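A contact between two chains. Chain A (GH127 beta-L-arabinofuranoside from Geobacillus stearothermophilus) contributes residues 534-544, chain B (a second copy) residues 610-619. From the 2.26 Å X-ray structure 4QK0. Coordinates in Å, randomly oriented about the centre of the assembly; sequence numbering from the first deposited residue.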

# COMPACT_ATOMS: atom_id res chain seq x y z
N VAL A 534 -21.09 -25.96 0.08
CA VAL A 534 -20.32 -24.75 -0.28
C VAL A 534 -20.75 -23.66 0.68
O VAL A 534 -21.90 -23.40 0.76
CB VAL A 534 -20.59 -24.27 -1.72
CG1 VAL A 534 -19.88 -22.92 -2.00
CG2 VAL A 534 -20.07 -25.30 -2.71
N GLU A 535 -19.83 -23.05 1.38
CA GLU A 535 -20.17 -22.01 2.27
C GLU A 535 -19.68 -20.63 1.76
O GLU A 535 -18.61 -20.51 1.20
CB GLU A 535 -19.48 -22.24 3.62
CG GLU A 535 -19.83 -23.52 4.34
CD GLU A 535 -21.16 -23.49 5.13
OE1 GLU A 535 -22.02 -22.59 4.89
OE2 GLU A 535 -21.34 -24.42 5.96
N ARG A 536 -20.48 -19.61 2.04
CA ARG A 536 -20.13 -18.21 1.82
C ARG A 536 -19.58 -17.68 3.13
O ARG A 536 -20.32 -17.54 4.10
CB ARG A 536 -21.39 -17.41 1.45
CG ARG A 536 -21.85 -17.54 -0.01
CD ARG A 536 -23.11 -16.66 -0.21
NE ARG A 536 -23.54 -16.48 -1.58
CZ ARG A 536 -24.15 -17.43 -2.31
NH1 ARG A 536 -24.42 -18.64 -1.81
NH2 ARG A 536 -24.48 -17.17 -3.57
N ILE A 537 -18.30 -17.38 3.20
CA ILE A 537 -17.71 -16.93 4.44
C ILE A 537 -17.69 -15.39 4.49
O ILE A 537 -17.25 -14.74 3.52
CB ILE A 537 -16.29 -17.47 4.56
CG1 ILE A 537 -16.28 -19.03 4.43
CG2 ILE A 537 -15.68 -17.06 5.89
CD1 ILE A 537 -17.14 -19.76 5.44
N LYS A 538 -18.10 -14.83 5.62
CA LYS A 538 -18.02 -13.42 5.88
C LYS A 538 -17.00 -13.09 6.95
O LYS A 538 -16.85 -13.83 7.92
CB LYS A 538 -19.37 -12.91 6.36
CG LYS A 538 -20.48 -13.03 5.33
CD LYS A 538 -20.33 -12.13 4.11
CE LYS A 538 -20.18 -10.64 4.50
NZ LYS A 538 -20.00 -9.69 3.38
N ALA A 539 -16.29 -11.98 6.77
CA ALA A 539 -15.35 -11.54 7.78
C ALA A 539 -16.01 -10.59 8.74
O ALA A 539 -16.98 -9.91 8.41
CB ALA A 539 -14.17 -10.87 7.18
N HIS A 540 -15.52 -10.59 9.97
CA HIS A 540 -16.04 -9.71 11.01
C HIS A 540 -16.11 -8.29 10.40
O HIS A 540 -15.21 -7.89 9.62
CB HIS A 540 -15.04 -9.73 12.16
CG HIS A 540 -15.51 -9.06 13.37
ND1 HIS A 540 -15.66 -7.70 13.45
CD2 HIS A 540 -15.80 -9.54 14.60
CE1 HIS A 540 -16.04 -7.36 14.67
NE2 HIS A 540 -16.12 -8.46 15.39
N PRO A 541 -17.14 -7.50 10.75
CA PRO A 541 -17.32 -6.18 10.12
C PRO A 541 -16.21 -5.21 10.38
O PRO A 541 -16.10 -4.28 9.66
CB PRO A 541 -18.62 -5.68 10.71
CG PRO A 541 -19.36 -6.93 11.01
CD PRO A 541 -18.34 -7.92 11.48
N GLN A 542 -15.40 -5.43 11.38
CA GLN A 542 -14.23 -4.59 11.66
C GLN A 542 -13.09 -4.83 10.68
O GLN A 542 -12.21 -4.00 10.58
CB GLN A 542 -13.68 -4.86 13.04
CG GLN A 542 -14.61 -4.46 14.16
CD GLN A 542 -14.44 -3.03 14.50
OE1 GLN A 542 -13.33 -2.58 14.76
NE2 GLN A 542 -15.52 -2.29 14.47
N VAL A 543 -13.14 -5.94 9.93
CA VAL A 543 -12.21 -6.17 8.82
C VAL A 543 -12.63 -5.37 7.61
O VAL A 543 -13.43 -5.75 6.75
CB VAL A 543 -12.08 -7.63 8.44
CG1 VAL A 543 -10.98 -7.76 7.38
CG2 VAL A 543 -11.67 -8.46 9.64
N ARG A 544 -12.07 -4.19 7.57
CA ARG A 544 -12.43 -3.19 6.62
C ARG A 544 -12.20 -3.63 5.18
O ARG A 544 -13.04 -3.36 4.35
CB ARG A 544 -11.72 -1.88 6.97
CG ARG A 544 -12.41 -1.46 8.27
CD ARG A 544 -11.98 -0.36 9.20
NE ARG A 544 -12.68 -0.62 10.45
CZ ARG A 544 -12.80 0.20 11.48
NH1 ARG A 544 -12.37 1.42 11.45
NH2 ARG A 544 -13.46 -0.22 12.54
N ASP B 610 -17.22 -12.38 18.29
CA ASP B 610 -15.78 -12.45 18.30
C ASP B 610 -15.13 -13.46 17.36
O ASP B 610 -13.94 -13.63 17.41
CB ASP B 610 -15.28 -12.73 19.72
CG ASP B 610 -15.85 -11.77 20.73
OD1 ASP B 610 -16.41 -10.73 20.33
OD2 ASP B 610 -15.73 -12.05 21.95
N GLU B 611 -15.87 -14.17 16.54
CA GLU B 611 -15.24 -14.97 15.50
C GLU B 611 -14.72 -14.00 14.40
O GLU B 611 -15.20 -12.86 14.28
CB GLU B 611 -16.19 -16.01 14.93
CG GLU B 611 -16.57 -17.12 15.90
CD GLU B 611 -15.35 -17.86 16.48
OE1 GLU B 611 -15.21 -17.91 17.73
OE2 GLU B 611 -14.50 -18.37 15.68
N LEU B 612 -13.73 -14.42 13.65
CA LEU B 612 -13.20 -13.60 12.61
C LEU B 612 -13.82 -13.90 11.29
O LEU B 612 -14.10 -12.99 10.52
CB LEU B 612 -11.67 -13.72 12.56
CG LEU B 612 -10.88 -12.85 11.61
CD1 LEU B 612 -11.18 -11.38 11.83
CD2 LEU B 612 -9.39 -13.13 11.75
N TYR B 613 -14.09 -15.15 11.04
CA TYR B 613 -14.71 -15.62 9.81
C TYR B 613 -15.90 -16.51 10.13
O TYR B 613 -15.78 -17.33 11.00
CB TYR B 613 -13.67 -16.41 8.98
CG TYR B 613 -12.46 -15.58 8.67
CD1 TYR B 613 -12.58 -14.41 7.92
CD2 TYR B 613 -11.20 -15.91 9.15
CE1 TYR B 613 -11.51 -13.65 7.65
CE2 TYR B 613 -10.10 -15.12 8.87
CZ TYR B 613 -10.27 -13.98 8.14
OH TYR B 613 -9.18 -13.11 7.83
N ARG B 614 -17.04 -16.34 9.47
CA ARG B 614 -18.28 -17.09 9.76
C ARG B 614 -19.05 -17.36 8.49
O ARG B 614 -19.21 -16.45 7.68
CB ARG B 614 -19.27 -16.22 10.56
CG ARG B 614 -19.26 -16.05 12.06
CD ARG B 614 -19.35 -17.42 12.70
NE ARG B 614 -18.04 -18.04 12.81
CZ ARG B 614 -17.84 -19.26 13.28
NH1 ARG B 614 -18.87 -20.00 13.70
NH2 ARG B 614 -16.60 -19.74 13.36
N PRO B 615 -19.70 -18.52 8.40
CA PRO B 615 -20.63 -18.84 7.32
C PRO B 615 -22.04 -18.33 7.53
O PRO B 615 -22.96 -19.04 7.26
CB PRO B 615 -20.62 -20.38 7.36
CG PRO B 615 -20.53 -20.66 8.81
CD PRO B 615 -19.58 -19.65 9.34
N ILE B 616 -22.24 -17.12 8.02
CA ILE B 616 -23.59 -16.67 8.33
C ILE B 616 -24.04 -15.53 7.45
O ILE B 616 -23.23 -14.81 6.92
CB ILE B 616 -23.74 -16.17 9.78
CG1 ILE B 616 -22.66 -15.13 10.10
CG2 ILE B 616 -23.70 -17.33 10.77
CD1 ILE B 616 -23.18 -13.76 10.47
N GLU B 617 -25.35 -15.41 7.28
CA GLU B 617 -25.92 -14.34 6.51
C GLU B 617 -25.91 -13.11 7.36
O GLU B 617 -26.52 -13.12 8.42
CB GLU B 617 -27.37 -14.64 6.17
CG GLU B 617 -27.60 -15.91 5.37
CD GLU B 617 -28.35 -15.62 4.08
OE1 GLU B 617 -28.36 -14.47 3.57
OE2 GLU B 617 -28.94 -16.57 3.56
N PRO B 618 -25.24 -12.05 6.91
CA PRO B 618 -25.12 -10.89 7.80
C PRO B 618 -26.48 -10.23 8.00
O PRO B 618 -27.30 -10.19 7.10
CB PRO B 618 -24.17 -9.95 7.04
CG PRO B 618 -24.37 -10.31 5.59
CD PRO B 618 -24.71 -11.78 5.56
N ARG B 619 -26.73 -9.79 9.21
CA ARG B 619 -27.89 -9.01 9.55
C ARG B 619 -27.51 -7.52 9.46
O ARG B 619 -26.48 -7.07 10.00
CB ARG B 619 -28.33 -9.40 10.97
CG ARG B 619 -29.05 -8.31 11.82
CD ARG B 619 -30.53 -8.64 11.97
NE ARG B 619 -30.69 -9.81 12.84
CZ ARG B 619 -30.80 -11.08 12.42
NH1 ARG B 619 -30.78 -11.39 11.12
NH2 ARG B 619 -30.92 -12.04 13.32
O HOH W 1 -22.38 -16.01 4.36

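This is a short antiparallel strand pairing between two copies of one protein, held by three backbone hydrogen bonds and lined along one side by small apolar contacts.

Lys A538 and Arg B614 form the hydrogen-bonded pair at its centre. Lys A538 N donates to Arg B614 O at 2.8 Å and 177°, and Arg B614 N returns a bond to Lys A538 O at 3.0 Å. The next bond, His A540 N to Leu B612 O at 2.8 Å, continues the register beyond Ala A539 and Tyr B613, a non-hydrogen-bonded pair whose CA atoms stand 4.6 Å apart. Such close backbones bring CA-H groups onto the same carbonyls: Ala A539 CA lies 3.3 Å from Leu B612 O, and Tyr B613 CA 3.4 Å from Lys A538 O.

In the other direction the ladder ends after Lys A538 and Arg B614: Ile B616 N stays 4.4 Å from Arg A536 O and bonds weakly within its own chain to Arg B614 O. Arg A536 O receives a CA-H contact from Pro B615 CA at 3.5 Å and a hydrogen bond from a water at 2.6 Å; the same water donates to Ile B616 O at 3.0 Å, so it bridges the chains where direct pairing has ended.

Side chains follow the alternation of the strands. Ala A539 and Tyr B613 share one face, where Ala A539 CB sits 3.9 Å from Tyr B613 CE1, and Ile A537 CG2 packs 3.7 Å from Tyr B613 CB. Lys A538 and Arg B614 take the other face. Lys A538 CG lies 3.6 Å from Ile B616 O, and further out Lys A538 CE comes within 4.3 Å of Pro B618 CG, while the arginine end leads away and Arg B614 NE bonds to Tyr B613 O at 3.0 Å.

Past the strand, a type I turn from His A540 to Val A543 places Val A543 CG2 3.7 Å from Leu B612 CD1.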